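Local atomic coordinates of NADH dehydrogenase, putative (Plasmodium falciparum, PDB entry 5JWC), a protein that probably oxidises NADH through its bound FAD and passes the electrons to ubiquinone, as a type 2 NADH dehydrogenase of the malaria parasite. Residues 27-32 / 129-134; 263-268 / 275-280; 271-276 / 285-290. One frame throughout, in Å; residues are numbered along the deposited sequence.

Interaction 1 of 3, residues 27-32 / 129-134; sequences RKEKII and YDYLII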
loop_
_atom_site.group_PDB
_atom_site.type_symbol
_atom_site.label_atom_id
_atom_site.label_comp_id
_atom_site.label_asym_id
_atom_site.label_seq_id
_atom_site.Cartn_x
_atom_site.Cartn_y
_atom_site.Cartn_z
ATOM N N ARG A 27 -19.808 16.467 -32.484
ATOM C CA ARG A 27 -21.262 16.561 -32.405
ATOM C C ARG A 27 -21.859 15.230 -31.923
ATOM O O ARG A 27 -23.073 15.109 -31.711
ATOM C CB ARG A 27 -21.842 16.994 -33.765
ATOM C CG ARG A 27 -23.330 16.736 -33.959
ATOM C CD ARG A 27 -23.807 16.871 -35.395
ATOM N NE ARG A 27 -24.696 18.023 -35.521
ATOM C CZ ARG A 27 -25.943 18.058 -35.059
ATOM N NH1 ARG A 27 -26.461 17.005 -34.432
ATOM N NH2 ARG A 27 -26.666 19.157 -35.207
ATOM N N LYS A 28 -20.993 14.253 -31.656
ATOM C CA LYS A 28 -21.464 12.960 -31.166
ATOM C C LYS A 28 -22.261 13.096 -29.876
ATOM O O LYS A 28 -22.010 13.991 -29.068
ATOM C CB LYS A 28 -20.279 12.022 -30.983
ATOM C CG LYS A 28 -20.128 11.070 -32.153
ATOM C CD LYS A 28 -18.682 10.764 -32.473
ATOM C CE LYS A 28 -17.951 10.124 -31.324
ATOM N NZ LYS A 28 -16.595 9.726 -31.791
ATOM N N GLU A 29 -23.220 12.203 -29.672
ATOM C CA GLU A 29 -24.017 12.269 -28.458
ATOM C C GLU A 29 -23.184 11.922 -27.231
ATOM O O GLU A 29 -22.351 11.012 -27.252
ATOM C CB GLU A 29 -25.246 11.364 -28.553
ATOM C CG GLU A 29 -26.415 12.031 -29.287
ATOM C CD GLU A 29 -27.557 11.079 -29.552
ATOM O OE1 GLU A 29 -27.314 9.858 -29.695
ATOM O OE2 GLU A 29 -28.710 11.547 -29.576
ATOM N N LYS A 30 -23.420 12.686 -26.174
ATOM C CA LYS A 30 -22.654 12.578 -24.952
ATOM C C LYS A 30 -23.322 11.647 -23.927
ATOM O O LYS A 30 -24.469 11.876 -23.517
ATOM C CB LYS A 30 -22.466 13.959 -24.324
ATOM C CG LYS A 30 -21.099 14.162 -23.724
ATOM C CD LYS A 30 -20.824 15.634 -23.386
ATOM C CE LYS A 30 -20.071 15.718 -22.044
ATOM N NZ LYS A 30 -19.963 17.099 -21.473
ATOM N N ILE A 31 -22.597 10.609 -23.517
ATOM C CA ILE A 31 -23.017 9.779 -22.394
ATOM C C ILE A 31 -22.120 10.064 -21.195
ATOM O O ILE A 31 -20.899 9.904 -21.275
ATOM C CB ILE A 31 -22.940 8.269 -22.708
ATOM C CG1 ILE A 31 -23.748 7.903 -23.950
ATOM C CG2 ILE A 31 -23.405 7.468 -21.504
ATOM C CD1 ILE A 31 -23.509 6.472 -24.423
ATOM N N ILE A 32 -22.717 10.494 -20.092
ATOM C CA ILE A 32 -21.992 10.591 -18.839
ATOM C C ILE A 32 -22.325 9.375 -17.973
ATOM O O ILE A 32 -23.495 9.072 -17.747
ATOM C CB ILE A 32 -22.325 11.879 -18.062
ATOM C CG1 ILE A 32 -21.809 13.126 -18.809
ATOM C CG2 ILE A 32 -21.736 11.818 -16.667
ATOM C CD1 ILE A 32 -21.924 14.387 -17.993
ATOM N N TYR A 129 -25.033 16.688 -20.717
ATOM C CA TYR A 129 -25.090 15.329 -21.251
ATOM C C TYR A 129 -26.250 15.148 -22.218
ATOM O O TYR A 129 -27.243 15.853 -22.133
ATOM C CB TYR A 129 -25.215 14.302 -20.108
ATOM C CG TYR A 129 -26.505 14.426 -19.317
ATOM C CD1 TYR A 129 -27.677 13.822 -19.756
ATOM C CD2 TYR A 129 -26.539 15.127 -18.124
ATOM C CE1 TYR A 129 -28.852 13.940 -19.038
ATOM C CE2 TYR A 129 -27.703 15.244 -17.395
ATOM C CZ TYR A 129 -28.856 14.652 -17.857
ATOM O OH TYR A 129 -30.010 14.776 -17.127
ATOM N N ASP A 130 -26.130 14.172 -23.111
ATOM C CA ASP A 130 -27.266 13.685 -23.886
ATOM C C ASP A 130 -27.931 12.475 -23.199
ATOM O O ASP A 130 -29.153 12.317 -23.225
ATOM C CB ASP A 130 -26.811 13.325 -25.293
ATOM C CG ASP A 130 -26.325 14.545 -26.059
ATOM O OD1 ASP A 130 -27.067 15.546 -26.076
ATOM O OD2 ASP A 130 -25.197 14.517 -26.589
ATOM N N TYR A 131 -27.110 11.610 -22.615
ATOM C CA TYR A 131 -27.605 10.508 -21.788
ATOM C C TYR A 131 -26.818 10.438 -20.497
ATOM O O TYR A 131 -25.605 10.672 -20.485
ATOM C CB TYR A 131 -27.490 9.173 -22.509
ATOM C CG TYR A 131 -28.261 9.071 -23.792
ATOM C CD1 TYR A 131 -29.618 8.784 -23.793
ATOM C CD2 TYR A 131 -27.631 9.269 -25.010
ATOM C CE1 TYR A 131 -30.325 8.686 -24.990
ATOM C CE2 TYR A 131 -28.316 9.179 -26.191
ATOM C CZ TYR A 131 -29.659 8.886 -26.184
ATOM O OH TYR A 131 -30.325 8.809 -27.390
ATOM N N LEU A 132 -27.508 10.076 -19.422
ATOM C CA LEU A 132 -26.885 9.931 -18.124
ATOM C C LEU A 132 -27.094 8.506 -17.587
ATOM O O LEU A 132 -28.237 8.032 -17.474
ATOM C CB LEU A 132 -27.450 10.951 -17.156
ATOM C CG LEU A 132 -26.825 11.003 -15.768
ATOM C CD1 LEU A 132 -25.337 11.381 -15.819
ATOM C CD2 LEU A 132 -27.614 11.953 -14.893
ATOM N N ILE A 133 -25.996 7.824 -17.268
ATOM C CA ILE A 133 -26.066 6.491 -16.663
ATOM C C ILE A 133 -25.709 6.567 -15.180
ATOM O O ILE A 133 -24.540 6.713 -14.808
ATOM C CB ILE A 133 -25.112 5.504 -17.349
ATOM C CG1 ILE A 133 -25.092 5.720 -18.877
ATOM C CG2 ILE A 133 -25.471 4.062 -16.966
ATOM C CD1 ILE A 133 -26.417 5.450 -19.571
ATOM N N ILE A 134 -26.707 6.499 -14.315
ATOM C CA ILE A 134 -26.427 6.619 -12.888
ATOM C C ILE A 134 -26.067 5.251 -12.280
ATOM O O ILE A 134 -26.880 4.323 -12.247
ATOM C CB ILE A 134 -27.604 7.235 -12.133
ATOM C CG1 ILE A 134 -28.034 8.559 -12.791
ATOM C CG2 ILE A 134 -27.271 7.404 -10.628
ATOM C CD1 ILE A 134 -29.187 9.259 -12.064
#

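Interaction 2 of 3, residues 263-268 / 275-280; sequences NYYVID and HIQSSL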
loop_
_atom_site.group_PDB
_atom_site.type_symbol
_atom_site.label_atom_id
_atom_site.label_comp_id
_atom_site.label_asym_id
_atom_site.label_seq_id
_atom_site.Cartn_x
_atom_site.Cartn_y
_atom_site.Cartn_z
ATOM N N ASN A 263 -28.317 -15.468 16.259
ATOM C CA ASN A 263 -29.452 -15.043 17.096
ATOM C C ASN A 263 -29.068 -13.942 18.084
ATOM O O ASN A 263 -29.559 -13.913 19.216
ATOM C CB ASN A 263 -30.065 -16.239 17.861
ATOM C CG ASN A 263 -30.636 -17.290 16.921
ATOM O OD1 ASN A 263 -31.576 -17.020 16.186
ATOM N ND2 ASN A 263 -30.065 -18.488 16.943
ATOM N N TYR A 264 -28.207 -13.029 17.631
ATOM C CA TYR A 264 -27.847 -11.846 18.398
ATOM C C TYR A 264 -27.651 -10.660 17.469
ATOM O O TYR A 264 -27.165 -10.810 16.354
ATOM C CB TYR A 264 -26.564 -12.074 19.194
ATOM C CG TYR A 264 -26.723 -12.851 20.481
ATOM C CD1 TYR A 264 -27.148 -12.219 21.652
ATOM C CD2 TYR A 264 -26.386 -14.197 20.544
ATOM C CE1 TYR A 264 -27.267 -12.925 22.841
ATOM C CE2 TYR A 264 -26.501 -14.911 21.725
ATOM C CZ TYR A 264 -26.941 -14.267 22.867
ATOM O OH TYR A 264 -27.056 -14.973 24.037
ATOM N N TYR A 265 -28.016 -9.470 17.916
ATOM C CA TYR A 265 -27.671 -8.301 17.128
ATOM C C TYR A 265 -27.182 -7.172 18.029
ATOM O O TYR A 265 -27.457 -7.136 19.236
ATOM C CB TYR A 265 -28.852 -7.861 16.252
ATOM C CG TYR A 265 -30.131 -7.609 17.000
ATOM C CD1 TYR A 265 -30.490 -6.320 17.371
ATOM C CD2 TYR A 265 -30.990 -8.659 17.324
ATOM C CE1 TYR A 265 -31.667 -6.072 18.056
ATOM C CE2 TYR A 265 -32.171 -8.428 18.015
ATOM C CZ TYR A 265 -32.505 -7.128 18.374
ATOM O OH TYR A 265 -33.673 -6.872 19.057
ATOM N N VAL A 266 -26.409 -6.274 17.435
ATOM C CA VAL A 266 -25.764 -5.209 18.183
ATOM C C VAL A 266 -26.736 -4.058 18.417
ATOM O O VAL A 266 -27.476 -3.686 17.516
ATOM C CB VAL A 266 -24.516 -4.705 17.440
ATOM C CG1 VAL A 266 -23.932 -3.500 18.148
ATOM C CG2 VAL A 266 -23.494 -5.832 17.318
ATOM N N ILE A 267 -26.746 -3.510 19.629
ATOM C CA ILE A 267 -27.658 -2.424 19.956
ATOM C C ILE A 267 -26.944 -1.170 20.421
ATOM O O ILE A 267 -27.538 -0.100 20.481
ATOM C CB ILE A 267 -28.657 -2.854 21.038
ATOM C CG1 ILE A 267 -27.906 -3.406 22.248
ATOM C CG2 ILE A 267 -29.602 -3.894 20.480
ATOM C CD1 ILE A 267 -28.804 -3.801 23.406
ATOM N N ASP A 268 -25.661 -1.300 20.732
ATOM C CA ASP A 268 -24.881 -0.151 21.163
ATOM C C ASP A 268 -23.389 -0.432 21.063
ATOM O O ASP A 268 -22.941 -1.548 21.309
ATOM C CB ASP A 268 -25.232 0.234 22.603
ATOM C CG ASP A 268 -24.635 1.562 23.002
ATOM O OD1 ASP A 268 -25.141 2.592 22.516
ATOM O OD2 ASP A 268 -23.651 1.582 23.780
ATOM N N HIS A 275 -22.738 -3.854 23.144
ATOM C CA HIS A 275 -23.820 -4.625 23.726
ATOM C C HIS A 275 -24.571 -5.390 22.659
ATOM O O HIS A 275 -24.895 -4.866 21.602
ATOM C CB HIS A 275 -24.794 -3.723 24.493
ATOM C CG HIS A 275 -24.314 -3.351 25.857
ATOM N ND1 HIS A 275 -23.506 -2.254 26.089
ATOM C CD2 HIS A 275 -24.498 -3.944 27.060
ATOM C CE1 HIS A 275 -23.227 -2.185 27.380
ATOM N NE2 HIS A 275 -23.816 -3.196 27.990
ATOM N N ILE A 276 -24.861 -6.645 22.939
ATOM C CA ILE A 276 -25.745 -7.380 22.053
ATOM C C ILE A 276 -27.039 -7.843 22.731
ATOM O O ILE A 276 -27.103 -7.976 23.942
ATOM C CB ILE A 276 -25.049 -8.613 21.428
ATOM C CG1 ILE A 276 -24.508 -9.573 22.505
ATOM C CG2 ILE A 276 -23.960 -8.144 20.447
ATOM C CD1 ILE A 276 -23.837 -10.840 21.935
ATOM N N GLN A 277 -28.020 -8.140 21.904
ATOM C CA GLN A 277 -29.375 -8.444 22.269
ATOM C C GLN A 277 -29.838 -9.758 21.599
ATOM O O GLN A 277 -29.627 -9.989 20.389
ATOM C CB GLN A 277 -30.149 -7.204 21.926
ATOM C CG GLN A 277 -31.644 -7.307 21.991
ATOM C CD GLN A 277 -32.297 -6.152 22.827
ATOM O OE1 GLN A 277 -31.917 -4.966 22.776
ATOM N NE2 GLN A 277 -33.400 -6.540 23.538
ATOM N N SER A 278 -30.301 -10.695 22.423
ATOM C CA SER A 278 -30.816 -11.963 21.902
ATOM C C SER A 278 -32.019 -11.698 20.999
ATOM O O SER A 278 -32.865 -10.835 21.273
ATOM C CB SER A 278 -31.229 -12.924 23.019
ATOM O OG SER A 278 -31.821 -14.092 22.461
ATOM N N SER A 279 -32.095 -12.457 19.915
ATOM C CA SER A 279 -33.215 -12.376 18.985
ATOM C C SER A 279 -34.354 -13.263 19.467
ATOM O O SER A 279 -35.493 -13.135 19.034
ATOM C CB SER A 279 -32.786 -12.826 17.585
ATOM O OG SER A 279 -31.734 -12.030 17.087
ATOM N N LEU A 280 -34.012 -14.162 20.379
ATOM C CA LEU A 280 -34.930 -15.156 20.916
ATOM C C LEU A 280 -35.535 -14.760 22.260
ATOM O O LEU A 280 -36.587 -15.266 22.630
ATOM C CB LEU A 280 -34.228 -16.509 21.070
ATOM C CG LEU A 280 -33.801 -17.376 19.869
ATOM C CD1 LEU A 280 -33.789 -16.690 18.535
ATOM C CD2 LEU A 280 -32.506 -18.145 20.152
HETATM O O HOH W 1 -29.980 -15.516 21.301
HETATM O O HOH W 2 -21.964 -0.618 24.544
#

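Interaction 3 of 3, residues 271-276 / 285-290; sequences KHSFHI and KKKLSY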
loop_
_atom_site.group_PDB
_atom_site.type_symbol
_atom_site.label_atom_id
_atom_site.label_comp_id
_atom_site.label_asym_id
_atom_site.label_seq_id
_atom_site.Cartn_x
_atom_site.Cartn_y
_atom_site.Cartn_z
ATOM N N LYS A 271 -16.398 2.607 23.296
ATOM C CA LYS A 271 -15.004 2.559 22.874
ATOM C C LYS A 271 -14.352 1.198 23.122
ATOM O O LYS A 271 -13.619 0.702 22.270
ATOM C CB LYS A 271 -14.186 3.657 23.562
ATOM C CG LYS A 271 -12.772 3.772 23.002
ATOM C CD LYS A 271 -12.050 4.992 23.540
ATOM C CE LYS A 271 -10.656 5.096 22.945
ATOM N NZ LYS A 271 -9.902 6.246 23.509
ATOM N N HIS A 272 -14.612 0.595 24.277
ATOM C CA HIS A 272 -13.966 -0.674 24.625
ATOM C C HIS A 272 -14.910 -1.876 24.712
ATOM O O HIS A 272 -14.461 -3.009 24.889
ATOM C CB HIS A 272 -13.212 -0.534 25.956
ATOM C CG HIS A 272 -12.139 0.504 25.924
ATOM N ND1 HIS A 272 -11.000 0.371 25.154
ATOM C CD2 HIS A 272 -12.040 1.710 26.533
ATOM C CE1 HIS A 272 -10.243 1.444 25.300
ATOM N NE2 HIS A 272 -10.852 2.272 26.133
ATOM N N SER A 273 -16.210 -1.639 24.605
ATOM C CA SER A 273 -17.161 -2.743 24.646
ATOM C C SER A 273 -18.385 -2.448 23.798
ATOM O O SER A 273 -18.630 -1.293 23.447
ATOM C CB SER A 273 -17.564 -3.046 26.093
ATOM O OG SER A 273 -18.006 -1.872 26.747
ATOM N N PHE A 274 -19.125 -3.492 23.420
ATOM C CA PHE A 274 -20.409 -3.285 22.757
ATOM C C PHE A 274 -21.474 -4.169 23.402
ATOM O O PHE A 274 -21.154 -5.108 24.146
ATOM C CB PHE A 274 -20.306 -3.538 21.234
ATOM C CG PHE A 274 -19.908 -4.937 20.866
ATOM C CD1 PHE A 274 -18.571 -5.307 20.817
ATOM C CD2 PHE A 274 -20.860 -5.876 20.536
ATOM C CE1 PHE A 274 -18.196 -6.597 20.473
ATOM C CE2 PHE A 274 -20.495 -7.163 20.189
ATOM C CZ PHE A 274 -19.157 -7.525 20.161
ATOM N N HIS A 275 -22.738 -3.854 23.144
ATOM C CA HIS A 275 -23.820 -4.625 23.726
ATOM C C HIS A 275 -24.571 -5.390 22.659
ATOM O O HIS A 275 -24.895 -4.866 21.602
ATOM C CB HIS A 275 -24.794 -3.723 24.493
ATOM C CG HIS A 275 -24.314 -3.351 25.857
ATOM N ND1 HIS A 275 -23.506 -2.254 26.089
ATOM C CD2 HIS A 275 -24.498 -3.944 27.060
ATOM C CE1 HIS A 275 -23.227 -2.185 27.380
ATOM N NE2 HIS A 275 -23.816 -3.196 27.990
ATOM N N ILE A 276 -24.861 -6.645 22.939
ATOM C CA ILE A 276 -25.745 -7.380 22.053
ATOM C C ILE A 276 -27.039 -7.843 22.731
ATOM O O ILE A 276 -27.103 -7.976 23.942
ATOM C CB ILE A 276 -25.049 -8.613 21.428
ATOM C CG1 ILE A 276 -24.508 -9.573 22.505
ATOM C CG2 ILE A 276 -23.960 -8.144 20.447
ATOM C CD1 ILE A 276 -23.837 -10.840 21.935
ATOM N N LYS A 285 -29.452 -9.518 27.289
ATOM C CA LYS A 285 -28.437 -8.672 26.688
ATOM C C LYS A 285 -27.088 -9.168 27.169
ATOM O O LYS A 285 -27.007 -9.841 28.194
ATOM C CB LYS A 285 -28.633 -7.205 27.075
ATOM C CG LYS A 285 -29.887 -6.556 26.544
ATOM C CD LYS A 285 -30.136 -5.228 27.263
ATOM C CE LYS A 285 -31.337 -4.500 26.677
ATOM N NZ LYS A 285 -32.530 -5.385 26.645
ATOM N N LYS A 286 -26.032 -8.870 26.417
ATOM C CA LYS A 286 -24.682 -9.173 26.877
ATOM C C LYS A 286 -23.764 -8.016 26.523
ATOM O O LYS A 286 -23.939 -7.364 25.493
ATOM C CB LYS A 286 -24.144 -10.477 26.263
ATOM C CG LYS A 286 -25.156 -11.627 26.176
ATOM C CD LYS A 286 -25.032 -12.651 27.323
ATOM C CE LYS A 286 -26.343 -13.404 27.552
ATOM N NZ LYS A 286 -26.907 -13.193 28.914
ATOM N N LYS A 287 -22.809 -7.752 27.401
ATOM C CA LYS A 287 -21.792 -6.734 27.181
ATOM C C LYS A 287 -20.520 -7.490 26.857
ATOM O O LYS A 287 -20.196 -8.463 27.541
ATOM C CB LYS A 287 -21.621 -5.844 28.418
ATOM C CG LYS A 287 -20.656 -4.667 28.267
ATOM C CD LYS A 287 -20.623 -3.850 29.557
ATOM C CE LYS A 287 -19.403 -2.936 29.649
ATOM N NZ LYS A 287 -18.102 -3.665 29.610
ATOM N N LEU A 288 -19.832 -7.088 25.792
ATOM C CA LEU A 288 -18.629 -7.782 25.326
ATOM C C LEU A 288 -17.486 -6.794 25.124
ATOM O O LEU A 288 -17.681 -5.757 24.483
ATOM C CB LEU A 288 -18.898 -8.494 23.999
ATOM C CG LEU A 288 -19.305 -9.957 23.962
ATOM C CD1 LEU A 288 -20.471 -10.190 24.871
ATOM C CD2 LEU A 288 -19.683 -10.324 22.535
ATOM N N SER A 289 -16.299 -7.123 25.628
ATOM C CA SER A 289 -15.119 -6.314 25.332
ATOM C C SER A 289 -14.596 -6.641 23.939
ATOM O O SER A 289 -14.819 -7.745 23.420
ATOM C CB SER A 289 -14.023 -6.534 26.373
ATOM O OG SER A 289 -14.437 -6.055 27.632
ATOM N N TYR A 290 -13.932 -5.672 23.317
ATOM C CA TYR A 290 -13.385 -5.889 21.977
ATOM C C TYR A 290 -12.179 -4.997 21.703
ATOM O O TYR A 290 -12.074 -3.915 22.270
ATOM C CB TYR A 290 -14.453 -5.628 20.919
ATOM C CG TYR A 290 -14.714 -4.166 20.644
ATOM C CD1 TYR A 290 -15.612 -3.433 21.413
ATOM C CD2 TYR A 290 -14.058 -3.511 19.611
ATOM C CE1 TYR A 290 -15.844 -2.093 21.154
ATOM C CE2 TYR A 290 -14.281 -2.177 19.349
ATOM C CZ TYR A 290 -15.180 -1.472 20.117
ATOM O OH TYR A 290 -15.414 -0.142 19.847
#

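Interaction 1 of 3, residues 27-32 / 129-134
K30 and D130 hold the entrance to this parallel strand pair, and most of the polar bonding gathers there. K30 N reaches D130 OD2 at 2.6 Å in a nearly straight bond that uses the anti lone pair of the carboxylate oxygen. K30 O answers by taking two donors: Y131 N at 2.8 Å, close to the C=O direction, and D130 N, which bends in at an N-H...O angle of 137°. Beyond them the backbone settles into regular parallel pairing, I32 N giving to Y131 O and I133 N to I32 O.

The apolar contacts fall on two faces of the sheet. On the face of I31 and Y131, a chi1 of -56° turns I31 CG2 toward I133, and it meets I133 CG1 at 3.6 Å. On the other face I32 CG2 touches L132 CD1 at 3.7 Å, while I32 CG1 runs into Y129 CB at 3.8 Å, the two side chains meeting at about a right angle.

The last contact is between a carboxylate and a ring. E29 OE1 lies in the ring plane of Y131 at its edge, 3.7 Å from CE2, with the carboxylate turned 86° to the ring. E29 OE2 is hydrogen-bonded to H443 NE2, and F438 meets the Y131 ring edge-to-face.

In the mixed sheet strand 30-34 is flanked by 53-57 and 131-134 and leads into a GxGxxG sequence (G35, G37, G40), consistent with a dinucleotide-binding turn; the side chain of I32 lies about 8 Å from the bound FAD. Such parallel strands are typical of the Rossmann-type FAD-binding domain of pyridine nucleotide-disulphide oxidoreductases.

Interaction 2 of 3, residues 263-268 / 275-280
I276 and Y264 meet off-centre: the CD1 methyl of I276 sits 4.0 Å from the centroid of the Y264 ring, 30° from its normal, in a CH-pi contact. The same isoleucine sends its other branch, CG2, to V266 CG2 at 3.9 Å, so its fork bridges two residues of strand 264-269. On the opposite face of the sheet Y265 and Q277 run side by side and point the same way, ring and amide planes only 10° apart, with Q277 CG 3.6 Å from Y265 OH. S279 OG adds a contact at the ring edge, 3.5 Å from Y265 CD2. I267 crosses Q277 at about a right angle, CD1 against OE1. At the far end L280 CD1 presses on the side-chain amide of N263.

The backbone fixes these positions. Y265 and Q277 exchange two in-plane bonds, I267 N gives to H275 O, and H275 N to D268 O; the step from V266-I276 to D268-H275 skips I267. S279 N holds the N263 end, reaching N263 O from well above the carbonyl plane.

Further out, one water links N263 O with S278 OG and is hydrogen-bonded to the latter at 2.6 Å. S278 OG accepts from L280 N in an ST turn. A second water lies between D268 OD2 and the edge of the H275 ring at ND1, 2.7 Å away. D268 OD1 is tied to N146, N263 ND2 to N235 and S279 OG to G233, anchoring both ends of the pair in the surrounding chain.

Two antiparallel strands joined by a short turn, with a one-residue shift in register, form a beta hairpin carrying a beta bulge.

Interaction 3 of 3, residues 271-276 / 285-290
F274 and Y290 both carry their rings between backbone N and carbonyl carbon (chi1 62° and 77°), which brings the two rings together on one side of this antiparallel beta hairpin. They meet obliquely, planes 60° apart, with CD1 of F274 3.6 Å from CD1 of Y290. L288 covers a face of the same phenylalanine: its CB lies over the ring, 4.2 Å from the F274 centroid, and its CD2 touches F274 CZ. I276 CG1 and K286 CB add an apolar contact farther along this face, where L261 of the neighbouring parallel sheet packs on both I276 and L288, and A192 on F274.

On the other face K287 stretches out, its CG anti to the backbone N and its chain straight as far as CE. This lays CG over the face of the H275 imidazole, 3.5 Å from NE2, and carries the ammonium on to S273 OG, where it makes a weak bond. The charge of K287 remains away from the imidazole nitrogen: H275 NE2 and K287 NZ are 6.0 Å apart.

Paired backbone bonds hold the register. F274 and L288 exchange one in each direction, as do I276 and K286, whose ammonium makes a salt bridge with E284. At the open end of the hairpin the amide of Y290 reaches H272 O from well above the carbonyl plane. There the Y290 ring runs past the backbone of S273, CE1 3.5 Å from S273 N, and Y290 OH, hydrogen-bonded to D270 O, also comes within 3.1 Å of K271 O.

Overall arrangement
Along the chain interaction 1 comes first, and interactions 2 and 3 follow much later, on the other side of the chain's centre. About 30 Å separate the nearest atoms of interactions 1 and 2, and their centres are 47 Å apart. Interaction 1 belongs to the mixed sheet beside FAD. Interactions 2 and 3, with centres 10 Å apart, are successive hairpins of one three-stranded antiparallel sheet: both use strand 273-278 as the middle strand and share H275 and I276. That small sheet packs against the five-stranded parallel sheet, whose strand 190-194 leads into a second GxGxxG-like sequence. The contacts thus lie in the FAD-binding part and in what is probably the NADH-binding part.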